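Local atomic coordinates of glutathione S-transferase (Acinetobacter baumannii, PDB entry 4MP4), a protein that probably catalyses the conjugation of glutathione to electrophilic substrates, as a dimeric member of the glutathione S-transferase family. Residues S18-T23 against W107-L112; I77-E82 against R100-Q105; K143-A148 against D182-R187; E149-L152 against F158-G161; A168-M173 against K189-Q194. One frame throughout, in Å; residues are numbered along the deposited sequence.

Contact 1: S18-T23 against W107-L112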
# COMPACT_ATOMS: atom_id res chain seq x y z
N SER A 18 1.42 14.36 8.99
CA SER A 18 1.34 13.06 8.34
C SER A 18 -0.05 12.45 8.39
O SER A 18 -0.63 12.29 9.46
CB SER A 18 2.34 12.08 8.98
OG SER A 18 2.11 10.77 8.50
N PRO A 19 -0.60 12.09 7.22
CA PRO A 19 -1.92 11.44 7.18
C PRO A 19 -1.86 9.97 7.67
O PRO A 19 -2.86 9.45 8.17
CB PRO A 19 -2.29 11.52 5.70
CG PRO A 19 -0.94 11.46 5.00
CD PRO A 19 -0.02 12.26 5.88
N TYR A 20 -0.71 9.32 7.53
CA TYR A 20 -0.59 7.93 7.96
C TYR A 20 -0.34 7.80 9.47
O TYR A 20 -0.83 6.87 10.09
CB TYR A 20 0.46 7.18 7.12
CG TYR A 20 0.29 7.56 5.68
CD1 TYR A 20 -0.87 7.20 4.98
CD2 TYR A 20 1.23 8.34 5.03
CE1 TYR A 20 -1.05 7.60 3.67
CE2 TYR A 20 1.05 8.74 3.72
CZ TYR A 20 -0.09 8.37 3.05
OH TYR A 20 -0.27 8.78 1.76
N ALA A 21 0.39 8.75 10.05
CA ALA A 21 0.54 8.82 11.50
C ALA A 21 -0.83 9.09 12.10
O ALA A 21 -1.22 8.46 13.09
CB ALA A 21 1.51 9.93 11.92
N PHE A 22 -1.54 10.04 11.50
CA PHE A 22 -2.92 10.31 11.89
C PHE A 22 -3.75 9.02 11.95
O PHE A 22 -4.42 8.73 12.93
CB PHE A 22 -3.53 11.33 10.92
CG PHE A 22 -5.04 11.34 10.90
CD1 PHE A 22 -5.76 11.96 11.91
CD2 PHE A 22 -5.74 10.75 9.86
CE1 PHE A 22 -7.15 11.99 11.88
CE2 PHE A 22 -7.13 10.77 9.83
CZ PHE A 22 -7.83 11.39 10.84
N THR A 23 -3.64 8.22 10.90
CA THR A 23 -4.43 7.00 10.74
C THR A 23 -4.14 5.92 11.81
O THR A 23 -5.07 5.26 12.31
CB THR A 23 -4.18 6.44 9.34
OG1 THR A 23 -4.60 7.41 8.37
CG2 THR A 23 -4.93 5.15 9.13
N TRP A 107 -5.79 2.00 -2.35
CA TRP A 107 -6.03 2.95 -3.42
C TRP A 107 -5.78 4.40 -2.97
O TRP A 107 -5.09 5.16 -3.67
CB TRP A 107 -7.45 2.75 -3.92
CG TRP A 107 -7.87 3.76 -4.88
CD1 TRP A 107 -7.39 3.96 -6.15
CD2 TRP A 107 -8.88 4.76 -4.67
NE1 TRP A 107 -8.06 5.02 -6.74
CE2 TRP A 107 -8.96 5.52 -5.86
CE3 TRP A 107 -9.70 5.07 -3.59
CZ2 TRP A 107 -9.86 6.57 -5.98
CZ3 TRP A 107 -10.58 6.12 -3.72
CH2 TRP A 107 -10.65 6.86 -4.91
N LEU A 108 -6.33 4.77 -1.82
CA LEU A 108 -6.04 6.07 -1.21
C LEU A 108 -4.55 6.29 -0.97
O LEU A 108 -4.05 7.40 -1.14
CB LEU A 108 -6.77 6.23 0.14
CG LEU A 108 -8.29 6.25 0.10
CD1 LEU A 108 -8.87 6.16 1.51
CD2 LEU A 108 -8.77 7.51 -0.64
N ARG A 109 -3.84 5.24 -0.55
CA ARG A 109 -2.40 5.35 -0.25
C ARG A 109 -1.55 5.59 -1.50
O ARG A 109 -0.63 6.39 -1.47
CB ARG A 109 -1.89 4.10 0.46
CG ARG A 109 -0.36 4.02 0.59
CD ARG A 109 0.16 4.93 1.68
NE ARG A 109 1.62 5.07 1.70
CZ ARG A 109 2.30 6.00 1.03
NH1 ARG A 109 1.68 6.87 0.23
NH2 ARG A 109 3.62 6.05 1.15
N SER A 110 -1.89 4.91 -2.60
CA SER A 110 -1.01 4.83 -3.76
C SER A 110 -1.49 5.53 -5.03
O SER A 110 -0.67 5.94 -5.85
CB SER A 110 -0.72 3.37 -4.10
OG SER A 110 0.12 2.82 -3.11
N ASP A 111 -2.81 5.61 -5.22
CA ASP A 111 -3.34 6.35 -6.35
C ASP A 111 -3.59 7.80 -5.92
O ASP A 111 -3.17 8.21 -4.83
CB ASP A 111 -4.61 5.69 -6.87
CG ASP A 111 -5.10 6.29 -8.18
OD1 ASP A 111 -4.32 7.00 -8.84
OD2 ASP A 111 -6.28 6.06 -8.53
N LEU A 112 -4.25 8.57 -6.78
CA LEU A 112 -4.60 9.97 -6.49
C LEU A 112 -3.35 10.79 -6.27
O LEU A 112 -3.37 11.75 -5.52
CB LEU A 112 -5.56 10.06 -5.29
CG LEU A 112 -6.82 9.20 -5.42
CD1 LEU A 112 -7.75 9.35 -4.21
CD2 LEU A 112 -7.55 9.57 -6.69
O HOH W 1 -3.03 8.86 1.37
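Tyr20 presents the face of its phenol ring to the end of Arg109, and the two side chains run across each other at about a right angle. Arg109 starts out with CG anti to the backbone N and then bends at CB-CG (chi2 77°), a turn that carries its tip over the ring. Its CD methylene lies 3.5 Å from Tyr20 CE1, while Arg109 NE sits above the same face, offset toward the rim. The guanidinium is tilted rather than stacked flat, its plane 35° from that of the ring. Arg109 CZ stands 4.5 Å from the ring centroid and 34° off the normal, which makes this an off-centre cation-pi contact. Although Arg109 NH1 comes within 3.1 Å of Tyr20 OH, the angle is too poor for a hydrogen bond. The hydroxyl instead pairs with a water 2.8 Å from Tyr20 OH, and this water donates to Leu108 O at 3.1 Å, so the phenol reaches the helix backbone indirectly. On the opposite face of the ring Pro19 CG lies 3.6 Å above the plane, so the ring is held between proline and arginine. Ser18 N-caps the helix that carries Tyr20, with Ala21 N donating to Ser18 OG at 3.1 Å. Arg109 also packs on Ser110 of the second subunit. The arrangement joins the first helix of the thioredoxin-like domain to the end of the first long helix of the all-helical domain, the interdomain interface of the glutathione transferase fold; in this family the start of that first helix borders the glutathione site.

Contact 2: I77-E82 against R100-Q105; sequences ILEYLE and RARQIQ
Glu79 and Arg102 form a salt bridge between helix 74-84 of the thioredoxin-like domain and helix 95-110 of the all-helical domain, part of the interdomain packing of the glutathione transferase fold. The ionic part rests on one oxygen. Arg102 NE donates to Glu79 OE2 at 3.1 Å with an N-H...O angle of 157°, and Arg102 NH2 adds a weak bond to the same oxygen at 3.3 Å. OE2 lies at the edge of the guanidinium, close to its plane, whereas the arginine approaches from above the carboxylate plane; the two flat groups are turned 74° apart, so this is no coplanar two-oxygen pairing. Arg102 gets there with a chain extended from CG to NE, while Glu79 folds at chi2 to meet it. The charge network continues across the dimer: Arg102 NH1 is bridged to Glu83 of the second subunit, and Glu79 packs on Arg102 of that subunit.

The remaining contact is van der Waals in kind. Gln105, extended beyond CG, brings its amide against a leucine methyl. That amide is already engaged, NE2 donating to Glu169 and also bonding with Tyr91 OH, and beside these polar partners Leu78 CD1 lies 3.5 Å from Gln105 NE2.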
# COMPACT_ATOMS: atom_id res chain seq x y z
N ILE A 77 1.11 -1.59 9.99
CA ILE A 77 0.92 -1.36 11.42
C ILE A 77 -0.50 -1.70 11.85
O ILE A 77 -0.70 -2.40 12.85
CB ILE A 77 1.31 0.08 11.83
CG1 ILE A 77 2.83 0.26 11.77
CG2 ILE A 77 0.82 0.39 13.24
CD1 ILE A 77 3.29 1.69 11.84
N LEU A 78 -1.48 -1.23 11.08
CA LEU A 78 -2.89 -1.51 11.38
C LEU A 78 -3.19 -3.01 11.39
O LEU A 78 -3.77 -3.54 12.35
CB LEU A 78 -3.82 -0.78 10.40
CG LEU A 78 -3.91 0.74 10.58
CD1 LEU A 78 -4.49 1.41 9.35
CD2 LEU A 78 -4.73 1.06 11.81
N GLU A 79 -2.76 -3.69 10.33
CA GLU A 79 -2.94 -5.13 10.19
C GLU A 79 -2.38 -5.86 11.42
O GLU A 79 -2.97 -6.80 11.96
CB GLU A 79 -2.26 -5.62 8.91
CG GLU A 79 -3.10 -6.56 8.07
CD GLU A 79 -4.16 -5.84 7.25
OE1 GLU A 79 -3.83 -5.42 6.13
OE2 GLU A 79 -5.31 -5.72 7.72
N TYR A 80 -1.23 -5.37 11.88
CA TYR A 80 -0.54 -5.93 13.03
C TYR A 80 -1.35 -5.73 14.32
O TYR A 80 -1.39 -6.60 15.19
CB TYR A 80 0.83 -5.28 13.13
CG TYR A 80 1.60 -5.60 14.36
CD1 TYR A 80 2.05 -6.88 14.59
CD2 TYR A 80 1.88 -4.62 15.28
CE1 TYR A 80 2.76 -7.18 15.72
CE2 TYR A 80 2.59 -4.91 16.43
CZ TYR A 80 3.03 -6.20 16.64
OH TYR A 80 3.74 -6.50 17.78
N LEU A 81 -2.01 -4.58 14.41
CA LEU A 81 -2.85 -4.27 15.56
C LEU A 81 -4.12 -5.12 15.58
O LEU A 81 -4.57 -5.54 16.65
CB LEU A 81 -3.20 -2.77 15.56
CG LEU A 81 -2.08 -1.78 15.92
CD1 LEU A 81 -2.61 -0.34 16.04
CD2 LEU A 81 -1.37 -2.20 17.21
N GLU A 82 -4.69 -5.38 14.40
CA GLU A 82 -5.87 -6.23 14.31
C GLU A 82 -5.55 -7.66 14.74
O GLU A 82 -6.33 -8.30 15.45
CB GLU A 82 -6.42 -6.24 12.88
CG GLU A 82 -7.09 -4.97 12.43
CD GLU A 82 -8.41 -4.70 13.13
OE1 GLU A 82 -9.46 -5.14 12.62
OE2 GLU A 82 -8.38 -4.02 14.18
N ARG A 100 -12.85 -5.20 0.43
CA ARG A 100 -13.18 -3.91 -0.19
C ARG A 100 -12.54 -2.77 0.62
O ARG A 100 -11.94 -1.84 0.06
CB ARG A 100 -14.70 -3.73 -0.35
CG ARG A 100 -15.14 -2.39 -0.98
CD ARG A 100 -14.98 -2.33 -2.53
NE ARG A 100 -15.92 -3.20 -3.23
CZ ARG A 100 -15.58 -4.25 -3.98
NH1 ARG A 100 -16.51 -4.99 -4.57
NH2 ARG A 100 -14.30 -4.56 -4.13
N ALA A 101 -12.64 -2.85 1.95
CA ALA A 101 -11.99 -1.85 2.80
C ALA A 101 -10.47 -1.78 2.56
O ALA A 101 -9.91 -0.69 2.41
CB ALA A 101 -12.31 -2.08 4.27
N ARG A 102 -9.80 -2.93 2.51
CA ARG A 102 -8.36 -2.95 2.20
C ARG A 102 -8.08 -2.38 0.82
O ARG A 102 -7.05 -1.75 0.60
CB ARG A 102 -7.80 -4.37 2.31
CG ARG A 102 -7.67 -4.86 3.75
CD ARG A 102 -6.96 -6.20 3.81
NE ARG A 102 -6.88 -6.70 5.18
CZ ARG A 102 -7.42 -7.85 5.59
NH1 ARG A 102 -8.06 -8.63 4.73
NH2 ARG A 102 -7.29 -8.22 6.85
N GLN A 103 -9.00 -2.59 -0.11
CA GLN A 103 -8.82 -2.07 -1.46
C GLN A 103 -8.87 -0.54 -1.52
O GLN A 103 -8.00 0.10 -2.13
CB GLN A 103 -9.84 -2.70 -2.39
CG GLN A 103 -10.05 -1.95 -3.69
CD GLN A 103 -11.29 -2.46 -4.42
OE1 GLN A 103 -11.61 -3.64 -4.33
NE2 GLN A 103 -11.99 -1.58 -5.10
N ILE A 104 -9.89 0.04 -0.89
CA ILE A 104 -10.03 1.49 -0.82
C ILE A 104 -8.84 2.14 -0.10
O ILE A 104 -8.28 3.13 -0.58
CB ILE A 104 -11.38 1.90 -0.16
CG1 ILE A 104 -12.54 1.28 -0.93
CG2 ILE A 104 -11.52 3.40 -0.11
CD1 ILE A 104 -12.46 1.51 -2.49
N GLN A 105 -8.45 1.54 1.02
CA GLN A 105 -7.23 1.93 1.74
C GLN A 105 -5.95 1.88 0.86
O GLN A 105 -5.12 2.79 0.93
CB GLN A 105 -7.04 1.03 2.96
CG GLN A 105 -5.91 1.44 3.86
CD GLN A 105 -5.80 0.56 5.09
OE1 GLN A 105 -5.41 -0.60 5.00
NE2 GLN A 105 -6.17 1.10 6.24

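Contact 3: K143-A148 against D182-R187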
# COMPACT_ATOMS: atom_id res chain seq x y z
N LYS A 143 -12.19 11.22 -9.74
CA LYS A 143 -12.11 9.80 -9.51
C LYS A 143 -12.42 9.49 -8.04
O LYS A 143 -13.11 8.52 -7.74
CB LYS A 143 -10.73 9.30 -9.91
CG LYS A 143 -10.66 7.82 -10.09
CD LYS A 143 -9.31 7.46 -10.68
CE LYS A 143 -8.95 6.01 -10.42
NZ LYS A 143 -7.47 5.86 -10.34
N LEU A 144 -11.93 10.33 -7.14
CA LEU A 144 -12.23 10.25 -5.73
C LEU A 144 -13.73 10.44 -5.48
O LEU A 144 -14.34 9.68 -4.73
CB LEU A 144 -11.43 11.31 -4.94
CG LEU A 144 -11.75 11.46 -3.45
CD1 LEU A 144 -11.40 10.18 -2.68
CD2 LEU A 144 -11.06 12.67 -2.81
N PHE A 145 -14.31 11.46 -6.10
CA PHE A 145 -15.74 11.72 -5.93
C PHE A 145 -16.56 10.55 -6.47
O PHE A 145 -17.57 10.15 -5.87
CB PHE A 145 -16.18 12.99 -6.67
CG PHE A 145 -15.52 14.25 -6.18
CD1 PHE A 145 -15.08 14.37 -4.87
CD2 PHE A 145 -15.36 15.34 -7.04
CE1 PHE A 145 -14.47 15.54 -4.43
CE2 PHE A 145 -14.76 16.51 -6.61
CZ PHE A 145 -14.32 16.62 -5.30
N PHE A 146 -16.15 10.02 -7.62
CA PHE A 146 -16.87 8.91 -8.23
C PHE A 146 -16.93 7.73 -7.28
O PHE A 146 -18.01 7.25 -6.95
CB PHE A 146 -16.21 8.50 -9.56
CG PHE A 146 -16.83 7.28 -10.18
CD1 PHE A 146 -17.93 7.38 -11.02
CD2 PHE A 146 -16.30 6.01 -9.92
CE1 PHE A 146 -18.50 6.25 -11.59
CE2 PHE A 146 -16.86 4.87 -10.49
CZ PHE A 146 -17.96 4.99 -11.32
N VAL A 147 -15.76 7.29 -6.81
CA VAL A 147 -15.64 6.16 -5.89
C VAL A 147 -16.37 6.36 -4.56
O VAL A 147 -17.06 5.46 -4.09
CB VAL A 147 -14.16 5.82 -5.64
CG1 VAL A 147 -14.02 4.67 -4.63
CG2 VAL A 147 -13.47 5.46 -6.97
N ALA A 148 -16.21 7.52 -3.94
CA ALA A 148 -16.86 7.77 -2.66
C ALA A 148 -18.38 7.88 -2.80
O ALA A 148 -19.12 7.40 -1.94
CB ALA A 148 -16.29 9.01 -1.99
N ASP A 182 -11.75 23.93 -2.75
CA ASP A 182 -12.11 23.28 -4.01
C ASP A 182 -13.56 22.79 -3.97
O ASP A 182 -14.15 22.65 -2.90
CB ASP A 182 -11.16 22.12 -4.33
CG ASP A 182 -9.71 22.54 -4.40
OD1 ASP A 182 -9.39 23.46 -5.18
OD2 ASP A 182 -8.88 21.94 -3.69
N ALA A 183 -14.11 22.51 -5.15
CA ALA A 183 -15.53 22.17 -5.28
C ALA A 183 -15.81 20.73 -4.87
O ALA A 183 -15.25 19.79 -5.44
CB ALA A 183 -16.00 22.42 -6.71
N VAL A 184 -16.69 20.56 -3.89
CA VAL A 184 -17.04 19.23 -3.40
C VAL A 184 -18.55 19.15 -3.18
O VAL A 184 -19.15 20.08 -2.69
CB VAL A 184 -16.29 18.88 -2.07
CG1 VAL A 184 -16.70 17.48 -1.53
CG2 VAL A 184 -14.78 18.94 -2.29
N SER A 185 -19.15 18.02 -3.56
CA SER A 185 -20.60 17.88 -3.43
C SER A 185 -21.06 18.02 -1.97
O SER A 185 -20.33 17.65 -1.05
CB SER A 185 -21.04 16.53 -3.98
OG SER A 185 -20.89 15.52 -3.00
N GLU A 186 -22.26 18.56 -1.77
CA GLU A 186 -22.85 18.69 -0.44
C GLU A 186 -22.88 17.38 0.33
O GLU A 186 -22.62 17.33 1.53
CB GLU A 186 -24.27 19.28 -0.53
CG GLU A 186 -24.32 20.78 -0.81
CD GLU A 186 -23.59 21.62 0.24
OE1 GLU A 186 -23.62 21.24 1.43
OE2 GLU A 186 -22.97 22.65 -0.14
N ARG A 187 -23.19 16.30 -0.38
CA ARG A 187 -23.31 14.98 0.23
C ARG A 187 -21.98 14.52 0.83
O ARG A 187 -21.95 13.93 1.91
CB ARG A 187 -23.83 13.97 -0.79
CG ARG A 187 -23.50 12.53 -0.49
CD ARG A 187 -24.50 11.95 0.44
NE ARG A 187 -24.15 10.59 0.85
CZ ARG A 187 -23.51 10.29 1.97
NH1 ARG A 187 -23.14 11.27 2.80
NH2 ARG A 187 -23.23 9.03 2.26
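Phe145 drives the far end of its ring against the carbonyl oxygen of Ala183 and the side chain of Val184, and within this pair of segments the close packing is at that end. Phe145 CZ lies 3.3 Å from Ala183 O, and Phe145 CE2 is 3.5 Å from the same carbonyl oxygen, which approaches the ring obliquely. On the neighbouring side of the tip, Val184 CG2 is 3.8 Å from Phe145 CZ, and Val184 CG1 stands 4.1 Å from Phe145 CE1. The valine thus applies both methyls to one corner of the ring, the two side chains crossing at about a right angle. With CG anti to its carbonyl carbon (chi1 -62°), Phe145 sends the ring outward from helix 135-151 toward the connection ahead of helix 186-196, so two elements of the all-helical C-terminal domain of the glutathione transferase fold meet here. Leu177 and Leu188 also touch Phe145, continuing the apolar packing.

The outer side is much looser. Ala183 is solvent-exposed, and Ala183 CB stays 6.0 Å from Phe145 CE2, the nearest atom of 143-148, leaving the carbonyl to make the contact. Just beyond Val184 the interactions turn polar: Ser185 N-caps helix 186-196, its OG bonding with Leu188 N and also with Glu149.

Contact 4: E149-L152 against F158-G161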
# COMPACT_ATOMS: atom_id res chain seq x y z
N GLU A 149 -18.87 8.48 -3.88
CA GLU A 149 -20.32 8.55 -4.06
C GLU A 149 -20.94 7.17 -4.36
O GLU A 149 -22.04 6.88 -3.91
CB GLU A 149 -20.71 9.60 -5.10
CG GLU A 149 -21.57 10.72 -4.51
CD GLU A 149 -21.10 12.11 -4.93
OE1 GLU A 149 -21.56 13.10 -4.32
OE2 GLU A 149 -20.29 12.21 -5.88
N LYS A 150 -20.21 6.33 -5.08
CA LYS A 150 -20.63 4.95 -5.30
C LYS A 150 -20.70 4.14 -4.00
O LYS A 150 -21.71 3.49 -3.71
CB LYS A 150 -19.70 4.27 -6.30
CG LYS A 150 -20.04 2.81 -6.55
CD LYS A 150 -21.51 2.63 -6.95
CE LYS A 150 -21.83 1.17 -7.21
NZ LYS A 150 -21.24 0.29 -6.15
N LEU A 151 -19.62 4.17 -3.23
CA LEU A 151 -19.56 3.44 -1.97
C LEU A 151 -20.47 4.04 -0.89
O LEU A 151 -20.80 3.37 0.08
CB LEU A 151 -18.12 3.39 -1.46
CG LEU A 151 -17.11 2.52 -2.21
CD1 LEU A 151 -15.74 2.72 -1.59
CD2 LEU A 151 -17.49 1.05 -2.18
N LEU A 152 -20.87 5.29 -1.05
CA LEU A 152 -21.73 5.93 -0.05
C LEU A 152 -23.15 6.19 -0.54
O LEU A 152 -23.84 7.08 -0.04
CB LEU A 152 -21.11 7.24 0.44
CG LEU A 152 -19.87 7.13 1.32
CD1 LEU A 152 -19.32 8.52 1.56
CD2 LEU A 152 -20.20 6.41 2.65
N PHE A 158 -21.64 5.58 7.18
CA PHE A 158 -20.28 5.06 7.06
C PHE A 158 -20.15 4.22 5.79
O PHE A 158 -21.15 3.86 5.19
CB PHE A 158 -19.92 4.21 8.27
CG PHE A 158 -20.03 4.95 9.57
CD1 PHE A 158 -19.00 5.79 9.98
CD2 PHE A 158 -21.15 4.82 10.37
CE1 PHE A 158 -19.08 6.48 11.18
CE2 PHE A 158 -21.24 5.50 11.57
CZ PHE A 158 -20.20 6.33 11.97
N LEU A 159 -18.92 3.91 5.38
CA LEU A 159 -18.67 3.20 4.12
C LEU A 159 -19.20 1.77 4.10
O LEU A 159 -19.72 1.31 3.09
CB LEU A 159 -17.17 3.17 3.83
CG LEU A 159 -16.53 4.42 3.24
CD1 LEU A 159 -15.00 4.28 3.28
CD2 LEU A 159 -17.05 4.66 1.82
N PHE A 160 -19.06 1.08 5.23
CA PHE A 160 -19.30 -0.36 5.28
C PHE A 160 -20.28 -0.75 6.38
O PHE A 160 -20.16 -1.83 6.98
CB PHE A 160 -17.96 -1.09 5.45
CG PHE A 160 -16.98 -0.79 4.36
CD1 PHE A 160 -17.22 -1.21 3.06
CD2 PHE A 160 -15.83 -0.06 4.63
CE1 PHE A 160 -16.33 -0.91 2.04
CE2 PHE A 160 -14.93 0.23 3.62
CZ PHE A 160 -15.18 -0.20 2.32
N GLY A 161 -21.26 0.11 6.64
CA GLY A 161 -22.26 -0.14 7.67
C GLY A 161 -21.92 0.65 8.91
O GLY A 161 -22.41 1.76 9.13
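Leu159 reaches from the loop ahead of helix 165-178 to the C-terminal end of helix 135-151, closing a short loop within the all-helical domain of the glutathione transferase fold. At its base, Leu159 CB lies 3.6 Å above one face of the neighbouring Phe160 ring, toward the rim. The next atom, CG, is placed anti to the carbonyl carbon (chi1 -79°) and packs near the hydroxyl of Tyr191. Of the two branches, CD2 makes the contact with the helix end, wedged between consecutive leucines. It lies 3.7 Å from Leu151 CB and 4.1 Å from Leu151 CD1 on one hand; on the other, Leu159 CD2 is 3.8 Å from Leu152 CG and 3.7 Å from Leu152 CD2. The same methyl also packs on Leu170 of helix 165-178. The other branch turns from the helix end, Leu159 CD1 lying 4.0 Å from Leu170 CD2.

The backbone of the loop is anchored separately: Leu159 N donates to Asp167 in the first turn of helix 165-178, consistent with the N-capping box known at this helix in glutathione transferases. Leu152, the first residue beyond the helical conformation, is turned so that its own CD2 also sits 3.7 Å from Phe158 O.

Contact 5: A168-M173 against K189-Q194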
# COMPACT_ATOMS: atom_id res chain seq x y z
N ALA A 168 -12.06 7.24 8.29
CA ALA A 168 -11.16 8.30 8.71
C ALA A 168 -10.18 8.65 7.58
O ALA A 168 -9.81 9.82 7.40
CB ALA A 168 -10.43 7.92 10.00
N GLU A 169 -9.79 7.64 6.80
CA GLU A 169 -8.83 7.83 5.72
C GLU A 169 -9.46 8.57 4.54
O GLU A 169 -8.83 9.42 3.92
CB GLU A 169 -8.24 6.49 5.25
CG GLU A 169 -7.48 5.71 6.32
CD GLU A 169 -7.23 4.24 5.92
OE1 GLU A 169 -7.87 3.78 4.95
OE2 GLU A 169 -6.42 3.55 6.57
N LEU A 170 -10.71 8.23 4.23
CA LEU A 170 -11.43 8.85 3.13
C LEU A 170 -11.75 10.30 3.47
O LEU A 170 -11.55 11.19 2.65
CB LEU A 170 -12.72 8.09 2.81
CG LEU A 170 -13.59 8.65 1.67
CD1 LEU A 170 -12.87 8.58 0.32
CD2 LEU A 170 -14.91 7.90 1.58
N ALA A 171 -12.25 10.53 4.67
CA ALA A 171 -12.54 11.90 5.12
C ALA A 171 -11.31 12.80 5.00
O ALA A 171 -11.42 13.92 4.52
CB ALA A 171 -13.08 11.91 6.55
N LEU A 172 -10.15 12.32 5.45
CA LEU A 172 -8.95 13.14 5.38
C LEU A 172 -8.66 13.49 3.92
O LEU A 172 -8.34 14.63 3.60
CB LEU A 172 -7.75 12.48 6.07
CG LEU A 172 -6.46 13.32 5.97
CD1 LEU A 172 -5.59 13.14 7.22
CD2 LEU A 172 -5.64 13.05 4.64
N MET A 173 -8.79 12.50 3.05
CA MET A 173 -8.59 12.70 1.62
C MET A 173 -9.53 13.76 1.09
O MET A 173 -9.10 14.67 0.38
CB MET A 173 -8.80 11.40 0.84
CG MET A 173 -8.33 11.46 -0.59
SD MET A 173 -6.56 11.82 -0.83
CE MET A 173 -5.81 10.22 -0.65
N LYS A 189 -19.37 16.58 1.68
CA LYS A 189 -18.97 17.46 2.78
C LYS A 189 -19.61 16.98 4.07
O LYS A 189 -18.94 16.84 5.10
CB LYS A 189 -19.37 18.91 2.51
CG LYS A 189 -18.48 19.61 1.50
CD LYS A 189 -18.94 21.03 1.27
CE LYS A 189 -18.19 21.70 0.14
NZ LYS A 189 -18.77 23.05 -0.14
N ASN A 190 -20.91 16.71 4.02
CA ASN A 190 -21.62 16.17 5.16
C ASN A 190 -20.96 14.90 5.72
O ASN A 190 -20.74 14.80 6.92
CB ASN A 190 -23.10 15.90 4.82
CG ASN A 190 -23.90 17.18 4.67
OD1 ASN A 190 -23.57 18.22 5.26
ND2 ASN A 190 -24.97 17.11 3.89
N TYR A 191 -20.62 13.96 4.83
CA TYR A 191 -19.91 12.75 5.21
C TYR A 191 -18.58 13.07 5.88
O TYR A 191 -18.28 12.58 6.96
CB TYR A 191 -19.63 11.86 4.00
CG TYR A 191 -18.71 10.69 4.32
CD1 TYR A 191 -19.17 9.60 5.06
CD2 TYR A 191 -17.39 10.68 3.90
CE1 TYR A 191 -18.34 8.54 5.37
CE2 TYR A 191 -16.55 9.62 4.19
CZ TYR A 191 -17.03 8.55 4.94
OH TYR A 191 -16.20 7.49 5.26
N ALA A 192 -17.78 13.89 5.21
CA ALA A 192 -16.46 14.22 5.71
C ALA A 192 -16.52 14.96 7.05
O ALA A 192 -15.79 14.63 7.96
CB ALA A 192 -15.70 15.03 4.69
N LEU A 193 -17.42 15.95 7.16
CA LEU A 193 -17.52 16.74 8.39
C LEU A 193 -17.89 15.87 9.57
O LEU A 193 -17.33 15.98 10.65
CB LEU A 193 -18.55 17.88 8.25
CG LEU A 193 -19.07 18.43 9.59
CD1 LEU A 193 -18.00 19.21 10.39
CD2 LEU A 193 -20.35 19.27 9.43
N GLN A 194 -18.86 14.99 9.35
CA GLN A 194 -19.27 14.08 10.38
C GLN A 194 -18.12 13.16 10.77
O GLN A 194 -17.88 12.91 11.96
CB GLN A 194 -20.48 13.27 9.93
CG GLN A 194 -20.74 12.09 10.82
CD GLN A 194 -22.04 11.37 10.50
OE1 GLN A 194 -22.34 10.34 11.11
NE2 GLN A 194 -22.81 11.90 9.55
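Tyr191 and Leu170 both start with CG anti to the backbone N, chi1 171° and 179° respectively, and in this setting each is thrown across the gap between helices 186-196 and 165-178. They meet at about a right angle. The closest approach is between Leu170 CD2 and Tyr191 CE2, 3.5 Å apart, and the same methyl runs along the ring to its end, lying 4.0 Å from Tyr191 CZ and 3.9 Å from Tyr191 OH. Leu170 CG backs it up, 4.0 Å from Tyr191 CE2. The methyl comes in obliquely to the ring. Here two helices of the all-helical C-terminal domain of the glutathione transferase fold pack with their short segments at 119°, well short of antiparallel, and their axes 8.8 Å apart.

Beside the large pair a pair of alanines sets the closest backbone approach, Ala171 CA and Ala192 CA being separated by 4.6 Å. Their methyls are 4.5 Å apart (CB to CB), and Ala171 CB also rests 4.1 Å from Ala192 O; small side chains let the backbones come close here, next to the Tyr191-Leu170 pair. Leu152 also packs against Tyr191. The phenol is not left in purely apolar surroundings: its hydroxyl hydrogen-bonds to Asp167 in the first turn of helix 165-178.

From the N terminus, helix 19-30 opens contact 1, which closes the longest loop when the chain reaches the end of helix 95-110. Contact 2 falls within that loop, pairing helix 74-84 with an earlier part of the same helix; together they join the thioredoxin-like and all-helical domains, and both touch the second subunit. The later contacts stay in the C-terminal domain. Contact 3 spans from helix 135-151 to the connection leading into helix 186-196 and encloses contact 4, a short closure at the helix end. Contact 5 closes the loop from helix 165-178 to helix 186-196 and crosses contact 3. Gln105 and Glu169 link contact 2 to contact 5, while Trp107 packs on Val147 between contacts 1 and 3.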